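Local coordinates for cell wall surface anchor family protein (Streptococcus agalactiae serogroup V, PDB 3TXA) that is the adhesive tip pilin of a Group B streptococcal pilus, whose metal-binding von Willebrand factor A-type domain probably helps it attach to the host, at residues T164-K169 / T535-K540; Q118-N123 / D150-K155; T260-T265 / D298-Q303; D577-K582 / G594-D599. All coordinates share one frame; numbering follows the deposited sequence.

Overall arrangement
Contacts 1, 2 and 4 reach one branched antiparallel sheet, and contact 3 lies away in the von Willebrand factor A part of the chain. Strand 153-168 takes part in both contact 1 and contact 2, whose centres are 46 Å apart: near its start it faces a second antiparallel sheet, the one that holds strand 121-124, and at its end it forms a backbone-bonded ribbon leading to the metal-binding domain. Contact 2 is largely buried and joins a lysine to an amide beside a tyrosine. Contacts 1, 3 and 4 are partly buried. Contact 3 depends on apolar and ring packing, whereas contact 4 combines a carboxylate, a serine hydroxyl and a leucine that reaches inward.

Contact 1: residues T164-K169 / T535-K540; sequences TTVETK and TIVEEK
Thr165 and Glu167 pair with Lys540 and Glu538 in a two-stranded antiparallel ribbon, where strand 153-168 on its way into the von Willebrand factor A domain meets the strand returning from it. The backbone does most of the work. Two hydrogen-bonded pairs give four N-H to O=C bonds, the shortest being Lys540 N to Thr165 O at 2.8 Å. Lys169 N adds a fifth at 3.0 Å to Ile536 O, where the helix gives way to the strand. Apolar packing covers part of the face that bears Val166, Thr168 and Val537: Val166 CG1 lies 3.8 Å from Val537 CG2, and Thr168 and Val537 also touch Leu175 of the central parallel sheet. Glu539 shares this face, and its carboxylate forms a salt bridge with Lys211. On the face of Thr165 and Glu167, the aliphatic part of Lys540 crosses Glu167 at about a right angle, Lys540 CD lying 4.0 Å from Glu167 CG. The Lys169 chain, extended beyond CG, runs across Glu538 and ends near Lys534 O, to which NZ makes a weak bond. Its approach to the carboxylate is made by carbon, Lys169 CE lying 3.8 Å from Glu538 OE2.

Contact 2: residues Q118-N123 / D150-K155; sequences QYKALN and DKNKYK
Lys120 and Ala121 face Asn152 and Tyr154 across the interior of a beta sandwich, the Ig-like domain, with strand 121-124 in one sheet and strand 153-168 in the other. The backbones stay well apart, Lys120 CA and Asn152 CA being 8.7 Å from each other, and side chains bridge the gap. Bends at chi2 and at chi3 (-88°) turn the Lys120 chain across the Asn152 side chain at about a right angle. There Lys120 NZ donates to Asn152 OD1 over 3.2 Å, arriving from above the carbonyl plane, 37° out of it. This is a secondary grip: the ammonium also forms a salt bridge with Asp671 and a hydrogen bond with Leu149 O, and these three oxygens probably stabilise its positive charge. Asn152, with its positive phi, comes just before strand 153-168 and forms a G1 beta bulge with Lys153 opposite Asp148. Next to the polar group, the Tyr154 ring lies beside Ala121, whose methyl approaches obliquely, Ala121 CB 4.1 Å from Tyr154 CE2. Ile143 and Ile669 touch both residues and extend this apolar patch. At the far end of the ring, Tyr154 OH lies 3.9 Å from Lys120 CB.

Contact 3: residues T260-T265 / D298-Q303; sequences TTFTAT and DRTLYQ
Phe262 and Gln303 form the tight part of this contact between the edge strand 261-265 and the loop 298-303, which leads toward helix 309-323 in the von Willebrand factor A domain. Gln303 CG stands over one face of the Phe262 ring, 3.6 Å from its centroid and 2° off the normal, an almost perfectly centred CH-pi contact. A bend at chi2 (-57°) carries the amide group past the rim of the ring, near CZ and CE2, while Trp255 makes an edge-to-face contact with the same phenyl and Lys259 a cation-pi contact. Two residues along, the Ala264 methyl meets two branches, its CB 3.6 Å from Leu301 CD2 and 3.7 Å from Thr300 CG2. Leu301 CD2 also packs against Thr265 O, 3.4 Å away. The opposite side of the strand is looser: Thr263 and Thr265 point away from the loop, and Thr263 OG1 bonds instead to Thr236. Some of the loop's polar groups are used within it, Asp298 OD1 accepting weak bonds from Thr300 N and Leu301 N; Tyr302 O accepts from Asn185 and Gln303 O from Lys239. Strand and loop therefore meet mainly through carbon and ring surfaces, so their fit rests on shape and not on directed bonds.

Contact 4: residues D577-K582 / G594-D599; sequences DGSQLK and GGILKD
Ser579 OG, set against Ile596 and Leu597 of the facing loop, donates to Asp577 OD1 in a short bond of 2.8 Å. It reaches the carboxylate on the syn side, 18° out of its plane. The other oxygen, Asp577 OD2, turns to the loop 594-599 and accepts a weak bond from Ile596 N at 3.1 Å. Holding CG between the backbone N and the carbonyl carbon (chi1 67°) brings the carboxylate obliquely against Ile596, whose CB is 3.6 Å from Asp577 CG. The hydroxyl of Ser579 also lies over the Ile596 methyl, Ser579 OG being 3.7 Å from Ile596 CG2. Asp577 and Gly578 belong to the tight connection between strands 571-575 and 579-582, so this cluster ties a hairpin of the Ig-like domain to the loop that follows strand 585-588. Gly595 brings only a backbone to the carboxylate, its CA lying 3.3 Å from Asp577 OD2. Further along, Leu597 points inward over the hairpin: its CD1 is 3.7 Å from Gln580 CA and 3.8 Å from Leu581 N. The Leu597 side chain also touches Leu573, Ala586 and Val624, residues of three neighbouring strands, and Ile596 also touches Val624.

Contact 1: residues T164-K169 / T535-K540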
# COMPACT_ATOMS: atom_id res chain seq x y z
N THR A 164 -16.28 -2.86 -4.01
CA THR A 164 -15.88 -1.46 -4.13
C THR A 164 -14.79 -1.40 -5.19
O THR A 164 -14.07 -2.38 -5.40
CB THR A 164 -15.39 -0.85 -2.79
OG1 THR A 164 -16.41 -0.97 -1.79
CG2 THR A 164 -15.06 0.63 -2.96
N THR A 165 -14.71 -0.28 -5.91
CA THR A 165 -13.47 0.03 -6.65
C THR A 165 -13.13 1.46 -6.45
O THR A 165 -13.89 2.26 -5.88
CB THR A 165 -13.55 -0.16 -8.19
OG1 THR A 165 -14.90 0.03 -8.63
CG2 THR A 165 -12.92 -1.52 -8.67
N VAL A 166 -11.93 1.77 -6.93
CA VAL A 166 -11.53 3.12 -7.15
C VAL A 166 -11.45 3.34 -8.66
O VAL A 166 -10.85 2.54 -9.39
CB VAL A 166 -10.22 3.43 -6.43
CG1 VAL A 166 -10.53 3.73 -5.02
CG2 VAL A 166 -9.28 2.27 -6.51
N GLU A 167 -12.13 4.39 -9.11
CA GLU A 167 -12.08 4.86 -10.50
C GLU A 167 -11.35 6.18 -10.37
O GLU A 167 -11.55 6.91 -9.39
CB GLU A 167 -13.48 5.07 -11.12
CG GLU A 167 -14.42 3.81 -11.21
CD GLU A 167 -14.13 2.86 -12.42
OE1 GLU A 167 -14.09 3.34 -13.57
OE2 GLU A 167 -13.97 1.62 -12.21
N THR A 168 -10.51 6.48 -11.35
CA THR A 168 -9.70 7.70 -11.26
C THR A 168 -10.48 8.87 -11.85
O THR A 168 -11.00 8.76 -12.97
CB THR A 168 -8.36 7.50 -11.96
OG1 THR A 168 -8.26 8.40 -13.08
CG2 THR A 168 -8.24 6.03 -12.42
N LYS A 169 -10.57 9.96 -11.10
CA LYS A 169 -11.39 11.11 -11.47
C LYS A 169 -11.19 11.61 -12.91
O LYS A 169 -12.15 11.69 -13.69
CB LYS A 169 -11.17 12.24 -10.47
CG LYS A 169 -11.68 11.90 -9.11
CD LYS A 169 -11.30 12.98 -8.12
CE LYS A 169 -11.99 12.76 -6.80
NZ LYS A 169 -11.69 13.86 -5.86
N THR A 535 -7.82 12.69 -3.70
CA THR A 535 -7.37 13.58 -4.77
C THR A 535 -7.37 12.98 -6.18
O THR A 535 -7.76 13.66 -7.11
CB THR A 535 -5.98 14.02 -4.39
OG1 THR A 535 -6.12 14.94 -3.32
CG2 THR A 535 -5.15 14.65 -5.55
N ILE A 536 -6.99 11.73 -6.34
CA ILE A 536 -6.86 11.13 -7.66
C ILE A 536 -8.00 10.17 -7.98
O ILE A 536 -8.32 9.96 -9.13
CB ILE A 536 -5.49 10.38 -7.81
CG1 ILE A 536 -4.30 11.32 -7.57
CG2 ILE A 536 -5.34 9.66 -9.13
CD1 ILE A 536 -4.21 12.54 -8.48
N VAL A 537 -8.58 9.56 -6.96
CA VAL A 537 -9.60 8.54 -7.21
C VAL A 537 -10.82 8.77 -6.36
O VAL A 537 -10.78 9.47 -5.35
CB VAL A 537 -9.12 7.11 -6.93
CG1 VAL A 537 -8.07 6.66 -7.93
CG2 VAL A 537 -8.62 6.99 -5.49
N GLU A 538 -11.91 8.14 -6.81
CA GLU A 538 -13.21 8.15 -6.15
C GLU A 538 -13.60 6.70 -5.83
O GLU A 538 -13.43 5.78 -6.67
CB GLU A 538 -14.24 8.76 -7.10
CG GLU A 538 -15.33 9.62 -6.40
CD GLU A 538 -15.82 10.81 -7.26
OE1 GLU A 538 -16.33 10.58 -8.40
OE2 GLU A 538 -15.68 11.98 -6.80
N GLU A 539 -14.10 6.49 -4.62
CA GLU A 539 -14.56 5.16 -4.21
C GLU A 539 -16.00 4.91 -4.63
O GLU A 539 -16.90 5.68 -4.34
CB GLU A 539 -14.41 4.98 -2.69
CG GLU A 539 -12.97 5.02 -2.19
CD GLU A 539 -12.84 4.63 -0.72
OE1 GLU A 539 -13.10 3.43 -0.40
OE2 GLU A 539 -12.46 5.52 0.10
N LYS A 540 -16.21 3.79 -5.32
CA LYS A 540 -17.49 3.46 -5.88
C LYS A 540 -17.96 2.08 -5.45
O LYS A 540 -17.36 1.06 -5.85
CB LYS A 540 -17.39 3.48 -7.41
CG LYS A 540 -17.53 4.87 -7.99
CD LYS A 540 -17.91 4.82 -9.49
CE LYS A 540 -18.08 6.23 -10.06
NZ LYS A 540 -18.63 7.15 -9.00

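Contact 2: residues Q118-N123 / D150-K155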
# COMPACT_ATOMS: atom_id res chain seq x y z
N GLN A 118 -33.29 -41.79 -1.96
CA GLN A 118 -33.85 -40.87 -2.97
C GLN A 118 -34.02 -39.43 -2.40
O GLN A 118 -34.31 -39.26 -1.21
CB GLN A 118 -35.17 -41.41 -3.57
CG GLN A 118 -35.00 -42.63 -4.53
CD GLN A 118 -34.03 -42.37 -5.71
OE1 GLN A 118 -34.41 -41.82 -6.74
NE2 GLN A 118 -32.78 -42.78 -5.54
N TYR A 119 -33.83 -38.43 -3.26
CA TYR A 119 -33.78 -37.01 -2.86
C TYR A 119 -34.98 -36.18 -3.32
O TYR A 119 -35.40 -36.28 -4.48
CB TYR A 119 -32.50 -36.35 -3.36
CG TYR A 119 -31.25 -36.79 -2.63
CD1 TYR A 119 -30.86 -36.16 -1.45
CD2 TYR A 119 -30.46 -37.83 -3.12
CE1 TYR A 119 -29.73 -36.56 -0.78
CE2 TYR A 119 -29.32 -38.24 -2.45
CZ TYR A 119 -28.96 -37.60 -1.28
OH TYR A 119 -27.83 -37.98 -0.59
N LYS A 120 -35.50 -35.35 -2.41
CA LYS A 120 -36.70 -34.54 -2.69
C LYS A 120 -36.45 -33.07 -3.09
O LYS A 120 -37.35 -32.40 -3.59
CB LYS A 120 -37.68 -34.62 -1.52
CG LYS A 120 -38.71 -35.71 -1.68
CD LYS A 120 -40.04 -35.29 -1.11
CE LYS A 120 -40.17 -35.60 0.37
NZ LYS A 120 -41.52 -35.23 0.87
N ALA A 121 -35.22 -32.59 -2.87
CA ALA A 121 -34.86 -31.22 -3.24
C ALA A 121 -33.42 -31.05 -3.74
O ALA A 121 -32.51 -31.80 -3.35
CB ALA A 121 -35.14 -30.27 -2.09
N LEU A 122 -33.23 -30.04 -4.59
CA LEU A 122 -31.96 -29.79 -5.27
C LEU A 122 -31.49 -28.34 -5.16
O LEU A 122 -32.21 -27.43 -5.56
CB LEU A 122 -32.07 -30.14 -6.75
CG LEU A 122 -32.45 -31.55 -7.20
CD1 LEU A 122 -32.40 -31.62 -8.71
CD2 LEU A 122 -31.55 -32.60 -6.58
N ASN A 123 -30.28 -28.15 -4.65
CA ASN A 123 -29.66 -26.83 -4.57
C ASN A 123 -28.71 -26.56 -5.74
O ASN A 123 -28.20 -27.50 -6.34
CB ASN A 123 -28.91 -26.69 -3.24
CG ASN A 123 -29.75 -26.06 -2.15
OD1 ASN A 123 -30.71 -25.35 -2.41
ND2 ASN A 123 -29.38 -26.31 -0.92
N ASP A 150 -42.00 -34.24 5.17
CA ASP A 150 -43.18 -34.98 4.71
C ASP A 150 -44.18 -34.04 4.07
O ASP A 150 -44.84 -34.40 3.08
CB ASP A 150 -43.85 -35.71 5.88
CG ASP A 150 -42.84 -36.38 6.81
OD1 ASP A 150 -42.40 -37.53 6.51
OD2 ASP A 150 -42.47 -35.74 7.85
N LYS A 151 -44.30 -32.84 4.64
CA LYS A 151 -45.26 -31.85 4.18
C LYS A 151 -44.68 -30.84 3.16
O LYS A 151 -45.42 -29.97 2.65
CB LYS A 151 -45.90 -31.13 5.38
CG LYS A 151 -47.14 -31.82 5.96
CD LYS A 151 -48.02 -30.80 6.71
CE LYS A 151 -49.38 -31.37 7.15
NZ LYS A 151 -49.24 -32.18 8.39
N ASN A 152 -43.39 -30.99 2.85
CA ASN A 152 -42.70 -30.19 1.82
C ASN A 152 -42.43 -28.74 2.20
O ASN A 152 -42.65 -27.81 1.41
CB ASN A 152 -43.43 -30.26 0.47
CG ASN A 152 -43.37 -31.63 -0.15
OD1 ASN A 152 -42.32 -32.29 -0.19
ND2 ASN A 152 -44.51 -32.08 -0.67
N LYS A 153 -41.96 -28.57 3.43
CA LYS A 153 -41.72 -27.25 3.97
C LYS A 153 -40.23 -26.98 4.06
O LYS A 153 -39.48 -27.66 4.80
CB LYS A 153 -42.41 -27.09 5.33
CG LYS A 153 -43.92 -27.17 5.28
CD LYS A 153 -44.52 -26.88 6.63
CE LYS A 153 -45.99 -27.22 6.62
NZ LYS A 153 -46.68 -26.70 7.82
N TYR A 154 -39.81 -25.97 3.29
CA TYR A 154 -38.41 -25.61 3.16
C TYR A 154 -38.16 -24.13 3.50
O TYR A 154 -39.07 -23.31 3.42
CB TYR A 154 -37.90 -25.93 1.76
CG TYR A 154 -38.17 -27.34 1.27
CD1 TYR A 154 -39.26 -27.60 0.41
CD2 TYR A 154 -37.34 -28.41 1.64
CE1 TYR A 154 -39.51 -28.89 -0.06
CE2 TYR A 154 -37.58 -29.71 1.17
CZ TYR A 154 -38.67 -29.95 0.32
OH TYR A 154 -38.93 -31.22 -0.15
N LYS A 155 -36.90 -23.84 3.87
CA LYS A 155 -36.45 -22.52 4.25
C LYS A 155 -35.44 -22.04 3.22
O LYS A 155 -34.32 -22.56 3.14
CB LYS A 155 -35.78 -22.59 5.61
CG LYS A 155 -35.37 -21.27 6.20
CD LYS A 155 -34.90 -21.45 7.63
CE LYS A 155 -35.56 -20.43 8.56
NZ LYS A 155 -37.07 -20.52 8.56

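Contact 3: residues T260-T265 / D298-Q303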
# COMPACT_ATOMS: atom_id res chain seq x y z
N THR A 260 36.25 0.18 7.63
CA THR A 260 35.92 1.50 7.12
C THR A 260 35.03 1.40 5.86
O THR A 260 34.61 2.42 5.31
CB THR A 260 37.20 2.29 6.75
OG1 THR A 260 37.98 1.52 5.85
CG2 THR A 260 38.02 2.60 7.95
N THR A 261 34.78 0.18 5.40
CA THR A 261 33.58 -0.09 4.62
C THR A 261 32.87 -1.29 5.20
O THR A 261 33.53 -2.15 5.79
CB THR A 261 33.89 -0.45 3.18
OG1 THR A 261 34.59 -1.69 3.14
CG2 THR A 261 34.69 0.62 2.52
N PHE A 262 31.54 -1.36 5.03
CA PHE A 262 30.79 -2.57 5.34
C PHE A 262 30.13 -3.13 4.07
O PHE A 262 29.76 -2.36 3.18
CB PHE A 262 29.76 -2.34 6.42
CG PHE A 262 30.35 -2.00 7.75
CD1 PHE A 262 30.36 -2.94 8.78
CD2 PHE A 262 30.86 -0.73 7.99
CE1 PHE A 262 30.91 -2.63 10.01
CE2 PHE A 262 31.40 -0.39 9.23
CZ PHE A 262 31.44 -1.34 10.25
N THR A 263 30.03 -4.45 3.99
CA THR A 263 29.38 -5.12 2.87
C THR A 263 28.41 -6.19 3.40
O THR A 263 28.80 -7.07 4.16
CB THR A 263 30.41 -5.72 1.93
OG1 THR A 263 31.23 -4.65 1.47
CG2 THR A 263 29.78 -6.42 0.72
N ALA A 264 27.15 -6.07 3.01
CA ALA A 264 26.13 -7.00 3.47
C ALA A 264 25.07 -7.20 2.40
O ALA A 264 24.91 -6.38 1.51
CB ALA A 264 25.53 -6.53 4.71
N THR A 265 24.40 -8.34 2.47
CA THR A 265 23.17 -8.56 1.74
C THR A 265 22.05 -7.86 2.51
O THR A 265 21.95 -7.99 3.71
CB THR A 265 22.94 -10.03 1.55
OG1 THR A 265 24.11 -10.54 0.87
CG2 THR A 265 21.67 -10.32 0.70
N ASP A 298 21.29 -6.60 14.33
CA ASP A 298 22.26 -6.92 13.26
C ASP A 298 23.12 -5.68 13.06
O ASP A 298 22.71 -4.74 12.39
CB ASP A 298 21.53 -7.26 11.95
CG ASP A 298 22.49 -7.64 10.82
OD1 ASP A 298 23.70 -7.39 10.95
OD2 ASP A 298 22.04 -8.22 9.80
N ARG A 299 24.31 -5.66 13.63
CA ARG A 299 25.05 -4.43 13.73
C ARG A 299 25.63 -4.04 12.37
O ARG A 299 25.86 -2.86 12.11
CB ARG A 299 26.13 -4.51 14.83
CG ARG A 299 26.57 -3.14 15.40
CD ARG A 299 27.56 -3.24 16.63
NE ARG A 299 27.06 -2.44 17.78
CZ ARG A 299 27.51 -1.24 18.17
NH1 ARG A 299 28.53 -0.66 17.55
NH2 ARG A 299 26.95 -0.62 19.20
N THR A 300 25.85 -5.03 11.51
CA THR A 300 26.32 -4.76 10.18
C THR A 300 25.27 -3.97 9.38
O THR A 300 25.50 -2.81 9.02
CB THR A 300 26.76 -6.04 9.44
OG1 THR A 300 27.94 -6.55 10.05
CG2 THR A 300 27.09 -5.73 7.99
N LEU A 301 24.09 -4.56 9.14
CA LEU A 301 23.02 -3.86 8.43
C LEU A 301 22.67 -2.58 9.15
O LEU A 301 22.08 -1.66 8.58
CB LEU A 301 21.81 -4.76 8.22
CG LEU A 301 21.89 -5.82 7.09
CD1 LEU A 301 20.55 -6.55 6.92
CD2 LEU A 301 22.29 -5.22 5.72
N TYR A 302 23.06 -2.46 10.40
CA TYR A 302 22.72 -1.22 11.10
C TYR A 302 23.48 -0.06 10.48
O TYR A 302 23.04 1.07 10.60
CB TYR A 302 22.95 -1.31 12.62
CG TYR A 302 22.62 -0.07 13.40
CD1 TYR A 302 21.33 0.19 13.83
CD2 TYR A 302 23.62 0.84 13.73
CE1 TYR A 302 21.02 1.32 14.56
CE2 TYR A 302 23.33 2.01 14.47
CZ TYR A 302 22.03 2.23 14.88
OH TYR A 302 21.75 3.38 15.60
N GLN A 303 24.62 -0.38 9.85
CA GLN A 303 25.46 0.59 9.15
C GLN A 303 24.86 1.13 7.83
O GLN A 303 25.39 2.09 7.24
CB GLN A 303 26.85 0.02 8.85
CG GLN A 303 27.62 -0.62 10.02
CD GLN A 303 27.85 0.29 11.22
OE1 GLN A 303 27.51 -0.07 12.35
NE2 GLN A 303 28.42 1.47 11.00

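Contact 4: residues D577-K582 / G594-D599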
# COMPACT_ATOMS: atom_id res chain seq x y z
N ASP A 577 -22.76 -7.05 9.17
CA ASP A 577 -22.28 -6.13 10.19
C ASP A 577 -23.15 -6.24 11.49
O ASP A 577 -23.18 -5.32 12.33
CB ASP A 577 -22.33 -4.71 9.63
CG ASP A 577 -23.77 -4.24 9.39
OD1 ASP A 577 -24.66 -5.14 9.22
OD2 ASP A 577 -24.01 -3.01 9.41
N GLY A 578 -23.89 -7.35 11.61
CA GLY A 578 -24.72 -7.63 12.78
C GLY A 578 -25.87 -6.64 12.99
O GLY A 578 -26.15 -6.20 14.13
N SER A 579 -26.54 -6.28 11.90
CA SER A 579 -27.76 -5.44 11.95
C SER A 579 -28.90 -6.31 11.43
O SER A 579 -28.65 -7.34 10.79
CB SER A 579 -27.59 -4.16 11.12
OG SER A 579 -27.36 -4.46 9.74
N GLN A 580 -30.12 -5.91 11.71
CA GLN A 580 -31.27 -6.68 11.28
C GLN A 580 -32.45 -5.78 11.10
O GLN A 580 -32.52 -4.68 11.69
CB GLN A 580 -31.62 -7.72 12.31
CG GLN A 580 -31.76 -7.14 13.73
CD GLN A 580 -32.20 -8.18 14.75
OE1 GLN A 580 -33.25 -8.83 14.60
NE2 GLN A 580 -31.38 -8.36 15.79
N LEU A 581 -33.38 -6.23 10.27
CA LEU A 581 -34.67 -5.59 10.19
C LEU A 581 -35.53 -6.18 11.28
O LEU A 581 -35.77 -7.38 11.32
CB LEU A 581 -35.34 -5.79 8.83
CG LEU A 581 -35.00 -4.90 7.64
CD1 LEU A 581 -36.18 -4.91 6.68
CD2 LEU A 581 -34.74 -3.52 8.10
N LYS A 582 -35.93 -5.31 12.19
CA LYS A 582 -36.82 -5.65 13.27
C LYS A 582 -38.07 -4.82 13.11
O LYS A 582 -38.06 -3.62 13.40
CB LYS A 582 -36.19 -5.34 14.63
CG LYS A 582 -36.99 -5.88 15.83
CD LYS A 582 -36.68 -7.40 16.05
CE LYS A 582 -36.79 -7.84 17.55
NZ LYS A 582 -35.93 -7.01 18.50
N GLY A 594 -28.43 0.90 12.31
CA GLY A 594 -29.02 -0.05 11.37
C GLY A 594 -28.04 -0.55 10.36
O GLY A 594 -28.30 -1.53 9.64
N GLY A 595 -26.90 0.16 10.29
CA GLY A 595 -25.78 -0.17 9.40
C GLY A 595 -26.17 -0.36 7.95
O GLY A 595 -27.07 0.31 7.42
N ILE A 596 -25.43 -1.23 7.29
CA ILE A 596 -25.75 -1.86 6.03
C ILE A 596 -27.27 -1.88 5.67
O ILE A 596 -27.62 -1.84 4.48
CB ILE A 596 -25.23 -3.30 6.18
CG1 ILE A 596 -24.25 -3.72 5.13
CG2 ILE A 596 -26.33 -4.31 6.18
CD1 ILE A 596 -24.26 -5.29 5.02
N LEU A 597 -28.16 -1.95 6.67
CA LEU A 597 -29.61 -2.10 6.41
C LEU A 597 -30.46 -0.88 6.67
O LEU A 597 -31.67 -0.97 6.55
CB LEU A 597 -30.20 -3.25 7.19
CG LEU A 597 -29.84 -4.68 6.82
CD1 LEU A 597 -30.54 -5.64 7.80
CD2 LEU A 597 -30.19 -5.03 5.38
N LYS A 598 -29.84 0.25 7.03
CA LYS A 598 -30.51 1.57 7.09
C LYS A 598 -31.37 1.86 5.83
O LYS A 598 -30.87 1.87 4.70
CB LYS A 598 -29.45 2.67 7.25
CG LYS A 598 -29.77 3.70 8.29
CD LYS A 598 -30.38 5.00 7.70
CE LYS A 598 -30.36 6.16 8.74
NZ LYS A 598 -31.70 6.37 9.42
N ASP A 599 -32.67 2.07 6.03
CA ASP A 599 -33.65 2.30 4.95
C ASP A 599 -33.89 1.15 3.95
O ASP A 599 -34.68 1.28 3.02
CB ASP A 599 -33.38 3.62 4.21
CG ASP A 599 -33.27 4.81 5.15
OD1 ASP A 599 -34.27 5.20 5.81
OD2 ASP A 599 -32.14 5.37 5.20